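Local coordinates for ditrans,polycis-undecaprenyl-diphosphate synthase ((2E,6E)-farnesyl-diphosphate specific) (Acinetobacter baumannii, PDB 6ACS), which probably catalyses the sequential condensation of isopentenyl diphosphate with farnesyl diphosphate to make undecaprenyl diphosphate, the lipid carrier precursor of bacterial cell wall synthesis, at residues 76-79 against 80-83; 90-94 against 95-99; 111-114 against 115-119. All coordinates share one frame; numbering follows the deposited sequence. Where two conformers were deposited one is given.

Contact 1 (76-79 against 80-83); sequences LLMK and LLEE
Two successive turns of the long helix 71-95 meet here, with Lys79 reaching forward to Glu82 and Glu83. CG of Lys79 stands anti to the backbone N (chi1 -177°), and a bend at chi2 then runs the aliphatic chain along the helix toward the two acids. Lys79 NZ makes a long salt bridge, 3.9 Å, with Glu82 OE1, the two side chains crossing at about a right angle. Glu83 is approached mainly through carbon: CE of Lys79 lies 3.3 Å from OE1 of Glu83. The gap from Lys79 NZ to Glu83 OE1, 4.2 Å, is beyond a salt bridge, and any attraction is probably weak. Lysine suits the place because its methylenes can run along the helix while its charged end lies near both carboxylates. On another side of the helix, Met78 CE rests 4.2 Å from Leu81 CD2, and both side chains also lean on Leu112 of helix 110-123. Glu82 is buried beside that helix, touching Leu112. Beneath the side chains, the Glu83 N-H bonds to Lys79 O at 2.9 Å with an angle of 167°, and Leu80, Leu81 and Glu82 likewise bond four residues back. Such an i to i+3 lysine-glutamate pair is typical of one face of an alpha-helix.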
loop_
_atom_site.group_PDB
_atom_site.type_symbol
_atom_site.label_atom_id
_atom_site.label_comp_id
_atom_site.label_asym_id
_atom_site.label_seq_id
_atom_site.Cartn_x
_atom_site.Cartn_y
_atom_site.Cartn_z
ATOM N N LEU B 76 -26.434 14.768 -7.468
ATOM C CA LEU B 76 -26.248 14.457 -8.885
ATOM C C LEU B 76 -25.331 13.255 -9.069
ATOM O O LEU B 76 -25.603 12.379 -9.896
ATOM C CB LEU B 76 -25.682 15.659 -9.640
ATOM C CG LEU B 76 -26.544 16.901 -9.810
ATOM C CD1 LEU B 76 -25.814 17.905 -10.696
ATOM C CD2 LEU B 76 -27.897 16.527 -10.404
ATOM N N LEU B 77 -24.234 13.200 -8.309
ATOM C CA LEU B 77 -23.307 12.081 -8.437
ATOM C C LEU B 77 -23.972 10.770 -8.039
ATOM O O LEU B 77 -23.782 9.743 -8.701
ATOM C CB LEU B 77 -22.063 12.331 -7.585
ATOM C CG LEU B 77 -21.125 13.422 -8.087
ATOM C CD1 LEU B 77 -20.116 13.795 -7.015
ATOM C CD2 LEU B 77 -20.418 12.944 -9.360
ATOM N N MET B 78 -24.783 10.796 -6.978
ATOM C CA MET B 78 -25.491 9.594 -6.550
ATOM C C MET B 78 -26.484 9.137 -7.606
ATOM O O MET B 78 -26.594 7.940 -7.894
ATOM C CB MET B 78 -26.229 9.864 -5.239
ATOM C CG MET B 78 -25.343 10.144 -4.049
ATOM S SD MET B 78 -24.557 8.673 -3.394
ATOM C CE MET B 78 -23.024 8.596 -4.321
ATOM N N LYS B 79 -27.229 10.078 -8.185
ATOM C CA LYS B 79 -28.170 9.720 -9.242
ATOM C C LYS B 79 -27.438 9.150 -10.451
ATOM O O LYS B 79 -27.907 8.192 -11.083
ATOM C CB LYS B 79 -29.003 10.941 -9.634
ATOM C CG LYS B 79 -30.061 10.629 -10.671
ATOM C CD LYS B 79 -31.007 9.553 -10.144
ATOM C CE LYS B 79 -31.652 8.762 -11.275
ATOM N NZ LYS B 79 -32.660 7.787 -10.763
ATOM N N LEU B 80 -26.285 9.727 -10.788
ATOM C CA LEU B 80 -25.521 9.215 -11.917
ATOM C C LEU B 80 -25.064 7.791 -11.646
ATOM O O LEU B 80 -25.145 6.925 -12.522
ATOM C CB LEU B 80 -24.331 10.130 -12.195
ATOM C CG LEU B 80 -23.593 9.918 -13.509
ATOM C CD1 LEU B 80 -24.558 9.989 -14.688
ATOM C CD2 LEU B 80 -22.501 10.972 -13.640
ATOM N N LEU B 81 -24.592 7.535 -10.426
ATOM C CA LEU B 81 -24.188 6.185 -10.049
ATOM C C LEU B 81 -25.354 5.212 -10.154
ATOM O O LEU B 81 -25.208 4.112 -10.702
ATOM C CB LEU B 81 -23.617 6.199 -8.627
ATOM C CG LEU B 81 -23.204 4.863 -8.023
ATOM C CD1 LEU B 81 -22.098 4.235 -8.861
ATOM C CD2 LEU B 81 -22.737 5.067 -6.582
ATOM N N GLU B 82 -26.527 5.608 -9.656
ATOM C CA GLU B 82 -27.695 4.727 -9.727
ATOM C C GLU B 82 -28.062 4.409 -11.174
ATOM O O GLU B 82 -28.321 3.247 -11.531
ATOM C CB GLU B 82 -28.881 5.364 -9.002
ATOM C CG GLU B 82 -28.688 5.513 -7.504
ATOM C CD GLU B 82 -29.773 6.357 -6.856
ATOM O OE1 GLU B 82 -30.543 7.004 -7.593
ATOM O OE2 GLU B 82 -29.855 6.372 -5.609
ATOM N N GLU B 83 -28.098 5.436 -12.026
ATOM C CA GLU B 83 -28.438 5.217 -13.428
ATOM C C GLU B 83 -27.399 4.338 -14.110
ATOM O O GLU B 83 -27.732 3.516 -14.972
ATOM C CB GLU B 83 -28.565 6.557 -14.152
ATOM C CG GLU B 83 -29.497 6.524 -15.342
ATOM C CD GLU B 83 -30.743 7.351 -15.112
ATOM O OE1 GLU B 83 -30.650 8.385 -14.412
ATOM O OE2 GLU B 83 -31.816 6.964 -15.623
#

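Contact 2 (90-94 against 95-99); sequences PRMKK and FNIAL
Phe95, Met92 and Lys94 bear most of the packing where helix 71-95 ends and the chain turns into strand 97-102. The Phe95 ring and the extended Lys94 chain lie side by side and point the same way; Lys94 CG sits over one ring face, toward the rim, and Lys94 CD comes 3.8 Å from Phe95 CE2. Lysine suits the place because its methylenes can lie along the border of a ring face while the ammonium continues beyond it. Arg91 runs along the ring too, its guanidinium plane 50° from it, but salt bridges of NH1 to Glu47 and NH2 to Asp43, with Gln88 accepting from NE, fix the group's rotation. Met92 curls back through a bend at chi2 (-59°), which brings Met92 SD within 3.6 Å of Ile97 CG2, a pliable thioether against a branched strand residue. The backbone closes as a Schellman motif: Asn96 takes positive phi, readily tolerated by asparagine, Ile97 N donates to Met92 O at 2.9 Å and 172°, and Asn96 N makes a weak bond to Lys93 O. Ile97 then packs on Val46 and Val50 of helix 42-52 and on Met129 and Leu131 of strand 129-134, while Met92 touches Leu131 of the same strand and Thr123 of helix 110-123.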
loop_
_atom_site.group_PDB
_atom_site.type_symbol
_atom_site.label_atom_id
_atom_site.label_comp_id
_atom_site.label_asym_id
_atom_site.label_seq_id
_atom_site.Cartn_x
_atom_site.Cartn_y
_atom_site.Cartn_z
ATOM N N PRO B 90 -27.581 -5.328 -17.439
ATOM C CA PRO B 90 -27.700 -6.238 -18.595
ATOM C C PRO B 90 -26.369 -6.596 -19.231
ATOM O O PRO B 90 -26.199 -7.730 -19.696
ATOM C CB PRO B 90 -28.586 -5.448 -19.574
ATOM C CG PRO B 90 -29.298 -4.455 -18.736
ATOM C CD PRO B 90 -28.320 -4.074 -17.670
ATOM N N ARG B 91 -25.415 -5.662 -19.263
ATOM C CA ARG B 91 -24.086 -5.987 -19.774
ATOM C C ARG B 91 -23.404 -7.024 -18.892
ATOM O O ARG B 91 -22.720 -7.932 -19.390
ATOM C CB ARG B 91 -23.236 -4.717 -19.875
ATOM C CG ARG B 91 -23.611 -3.804 -21.040
ATOM C CD ARG B 91 -22.797 -2.518 -21.023
ATOM N NE ARG B 91 -21.433 -2.744 -20.554
ATOM C CZ ARG B 91 -20.424 -3.114 -21.335
ATOM N NH1 ARG B 91 -20.626 -3.300 -22.634
ATOM N NH2 ARG B 91 -19.215 -3.300 -20.819
ATOM N N MET B 92 -23.582 -6.901 -17.574
ATOM C CA MET B 92 -23.012 -7.877 -16.657
ATOM C C MET B 92 -23.574 -9.258 -16.930
ATOM O O MET B 92 -22.842 -10.254 -16.915
ATOM C CB MET B 92 -23.311 -7.457 -15.222
ATOM C CG MET B 92 -22.759 -6.098 -14.858
ATOM S SD MET B 92 -20.966 -5.985 -15.041
ATOM C CE MET B 92 -20.793 -4.912 -16.466
ATOM N N LYS B 93 -24.877 -9.335 -17.196
ATOM C CA LYS B 93 -25.467 -10.612 -17.581
ATOM C C LYS B 93 -24.863 -11.126 -18.884
ATOM O O LYS B 93 -24.508 -12.304 -18.997
ATOM C CB LYS B 93 -26.982 -10.454 -17.692
ATOM C CG LYS B 93 -27.642 -10.170 -16.344
ATOM C CD LYS B 93 -29.158 -10.107 -16.448
ATOM C CE LYS B 93 -29.810 -10.178 -15.072
ATOM N NZ LYS B 93 -31.271 -9.880 -15.127
ATOM N N LYS B 94 -24.724 -10.242 -19.878
ATOM C CA LYS B 94 -24.195 -10.648 -21.179
ATOM C C LYS B 94 -22.796 -11.247 -21.072
ATOM O O LYS B 94 -22.484 -12.236 -21.748
ATOM C CB LYS B 94 -24.173 -9.459 -22.137
ATOM C CG LYS B 94 -23.558 -9.792 -23.493
ATOM C CD LYS B 94 -23.492 -8.581 -24.415
ATOM C CE LYS B 94 -22.827 -8.937 -25.741
ATOM N NZ LYS B 94 -22.765 -7.779 -26.676
ATOM N N PHE B 95 -21.927 -10.657 -20.248
ATOM C CA PHE B 95 -20.542 -11.108 -20.181
ATOM C C PHE B 95 -20.255 -12.020 -18.989
ATOM O O PHE B 95 -19.094 -12.376 -18.769
ATOM C CB PHE B 95 -19.596 -9.905 -20.159
ATOM C CG PHE B 95 -19.557 -9.143 -21.455
ATOM C CD1 PHE B 95 -18.750 -9.566 -22.500
ATOM C CD2 PHE B 95 -20.327 -8.001 -21.628
ATOM C CE1 PHE B 95 -18.713 -8.867 -23.695
ATOM C CE2 PHE B 95 -20.294 -7.297 -22.820
ATOM C CZ PHE B 95 -19.485 -7.731 -23.854
ATOM N N ASN B 96 -21.284 -12.430 -18.244
ATOM C CA ASN B 96 -21.132 -13.333 -17.098
ATOM C C ASN B 96 -20.198 -12.725 -16.045
ATOM O O ASN B 96 -19.291 -13.386 -15.524
ATOM C CB ASN B 96 -20.645 -14.714 -17.544
ATOM C CG ASN B 96 -20.902 -15.791 -16.500
ATOM O OD1 ASN B 96 -20.025 -16.601 -16.197
ATOM N ND2 ASN B 96 -22.107 -15.801 -15.943
ATOM N N ILE B 97 -20.446 -11.451 -15.728
ATOM C CA ILE B 97 -19.677 -10.678 -14.753
ATOM C C ILE B 97 -20.527 -10.485 -13.507
ATOM O O ILE B 97 -21.711 -10.150 -13.608
ATOM C CB ILE B 97 -19.282 -9.298 -15.298
ATOM C CG1 ILE B 97 -18.423 -9.427 -16.545
ATOM C CG2 ILE B 97 -18.526 -8.481 -14.216
ATOM C CD1 ILE B 97 -18.305 -8.127 -17.279
ATOM N N ALA B 98 -19.928 -10.701 -12.341
ATOM C CA ALA B 98 -20.580 -10.434 -11.063
ATOM C C ALA B 98 -20.232 -9.022 -10.615
ATOM O O ALA B 98 -19.057 -8.641 -10.615
ATOM C CB ALA B 98 -20.135 -11.448 -10.008
ATOM N N LEU B 99 -21.244 -8.263 -10.209
ATOM C CA LEU B 99 -21.042 -6.909 -9.715
ATOM C C LEU B 99 -20.930 -6.906 -8.195
ATOM O O LEU B 99 -21.700 -7.582 -7.501
ATOM C CB LEU B 99 -22.201 -6.014 -10.153
ATOM C CG LEU B 99 -22.054 -4.501 -10.042
ATOM C CD1 LEU B 99 -20.754 -4.036 -10.678
ATOM C CD2 LEU B 99 -23.245 -3.841 -10.707
#

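Contact 3 (111-114 against 115-119); sequences HLVA and LMEDA
Leu112 and Met116 pack one turn apart on helix 110-123, the crossover helix of a beta-alpha-beta unit between strands 97-102 and 129-134. Their side chains cross at a slant: the Met116 methyl CE lies 3.9 Å from Leu112 CG and equally near CD1. CG of Met116 stands anti to its carbonyl carbon, beside the backbone N (chi1 -67°), and the chain is extended beyond it, which carries the methyl over the leucine. An unbranched, pliable methionine can follow the leucine's surface in this way. On a more open side Val113 meets Glu117, with Val113 CG1 3.6 Å from Glu117 OE2; here the valine methyl borders a carboxylate, and the Glu117 side chain also touches Arg105. Holding these pairs in step are the helix bonds, among them Met116 N to Leu112 O and Glu117 N to Val113 O, both 2.9 Å, with Leu115 N and Asp118 N bonding four residues back in the same manner. Farther out, Leu115 rests on His86 of helix 71-95, and Met116 on Phe101 of strand 97-102 and on Leu108 and Val135 of the neighbouring loops. Leucine and methionine, apolar and well buried, thus face the neighbouring elements, whereas the exposed Glu117 lies toward another side. The start of the methionine chain is fitted closely to the turn before it: Met116 CG lies 3.2 Å from Leu112 O.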
loop_
_atom_site.group_PDB
_atom_site.type_symbol
_atom_site.label_atom_id
_atom_site.label_comp_id
_atom_site.label_asym_id
_atom_site.label_seq_id
_atom_site.Cartn_x
_atom_site.Cartn_y
_atom_site.Cartn_z
ATOM N N HIS B 111 -32.054 4.230 -1.266
ATOM C CA HIS B 111 -32.370 3.719 -2.598
ATOM C C HIS B 111 -31.114 3.214 -3.303
ATOM O O HIS B 111 -31.153 2.196 -4.007
ATOM C CB HIS B 111 -33.053 4.802 -3.428
ATOM C CG HIS B 111 -33.621 4.300 -4.717
ATOM N ND1 HIS B 111 -34.790 3.570 -4.777
ATOM C CD2 HIS B 111 -33.178 4.406 -5.993
ATOM C CE1 HIS B 111 -35.049 3.260 -6.034
ATOM N NE2 HIS B 111 -34.085 3.752 -6.792
ATOM N N LEU B 112 -29.990 3.913 -3.121
ATOM C CA LEU B 112 -28.727 3.446 -3.687
ATOM C C LEU B 112 -28.275 2.151 -3.031
ATOM O O LEU B 112 -27.758 1.255 -3.709
ATOM C CB LEU B 112 -27.645 4.514 -3.533
ATOM C CG LEU B 112 -26.227 4.100 -3.964
ATOM C CD1 LEU B 112 -26.170 3.636 -5.416
ATOM C CD2 LEU B 112 -25.238 5.222 -3.719
ATOM N N VAL B 113 -28.434 2.041 -1.709
ATOM C CA VAL B 113 -28.060 0.810 -1.018
ATOM C C VAL B 113 -28.884 -0.360 -1.538
ATOM O O VAL B 113 -28.352 -1.444 -1.820
ATOM C CB VAL B 113 -28.217 0.975 0.503
ATOM C CG1 VAL B 113 -27.880 -0.335 1.200
ATOM C CG2 VAL B 113 -27.339 2.111 1.003
ATOM N N ALA B 114 -30.196 -0.156 -1.675
ATOM C CA ALA B 114 -31.060 -1.211 -2.195
ATOM C C ALA B 114 -30.665 -1.589 -3.617
ATOM O O ALA B 114 -30.663 -2.774 -3.975
ATOM C CB ALA B 114 -32.524 -0.767 -2.134
ATOM N N LEU B 115 -30.311 -0.594 -4.439
ATOM C CA LEU B 115 -29.898 -0.886 -5.802
ATOM C C LEU B 115 -28.593 -1.674 -5.832
ATOM O O LEU B 115 -28.443 -2.593 -6.643
ATOM C CB LEU B 115 -29.764 0.415 -6.586
ATOM C CG LEU B 115 -29.335 0.304 -8.048
ATOM C CD1 LEU B 115 -30.237 -0.662 -8.815
ATOM C CD2 LEU B 115 -29.350 1.676 -8.687
ATOM N N MET B 116 -27.642 -1.329 -4.958
ATOM C CA MET B 116 -26.401 -2.097 -4.850
ATOM C C MET B 116 -26.677 -3.542 -4.451
ATOM O O MET B 116 -26.101 -4.480 -5.018
ATOM C CB MET B 116 -25.463 -1.449 -3.836
ATOM C CG MET B 116 -24.924 -0.094 -4.233
ATOM S SD MET B 116 -23.933 0.572 -2.883
ATOM C CE MET B 116 -23.059 1.892 -3.725
ATOM N N GLU B 117 -27.529 -3.739 -3.439
ATOM C CA GLU B 117 -27.859 -5.100 -3.019
ATOM C C GLU B 117 -28.519 -5.881 -4.152
ATOM O O GLU B 117 -28.190 -7.055 -4.391
ATOM C CB GLU B 117 -28.759 -5.052 -1.788
ATOM C CG GLU B 117 -28.051 -4.459 -0.596
ATOM C CD GLU B 117 -28.992 -4.094 0.533
ATOM O OE1 GLU B 117 -30.216 -3.994 0.296
ATOM O OE2 GLU B 117 -28.501 -3.890 1.658
ATOM N N ASP B 118 -29.436 -5.234 -4.872
ATOM C CA ASP B 118 -30.119 -5.877 -5.987
ATOM C C ASP B 118 -29.145 -6.237 -7.102
ATOM O O ASP B 118 -29.234 -7.323 -7.682
ATOM C CB ASP B 118 -31.226 -4.961 -6.514
ATOM C CG ASP B 118 -32.328 -4.719 -5.492
ATOM O OD1 ASP B 118 -32.418 -5.481 -4.505
ATOM O OD2 ASP B 118 -33.110 -3.761 -5.684
ATOM N N ALA B 119 -28.208 -5.339 -7.422
ATOM C CA ALA B 119 -27.236 -5.628 -8.473
ATOM C C ALA B 119 -26.340 -6.796 -8.086
ATOM O O ALA B 119 -26.047 -7.679 -8.915
ATOM C CB ALA B 119 -26.395 -4.384 -8.776
#

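From the N terminus the three contacts come in series; none nests in or crosses another, and each is local. Contact 1 spans consecutive turns within helix 71-95 and closes no loop; contact 2 closes the turn at the end of that helix and leads into strand 97-102; contact 3, again closing no loop, lies on helix 110-123, which follows that strand. Contacts 1 and 2 share a helix without touching, their centres about 20 Å apart. Contact 3 meets both: Glu82 O of contact 1 lies 3.4 Å from Leu115 CD2, and Leu99 of contact 2 packs on Ala119. Helix 110-123 thereby packs against helix 71-95 and an outermost strand of the parallel sheet within the chain.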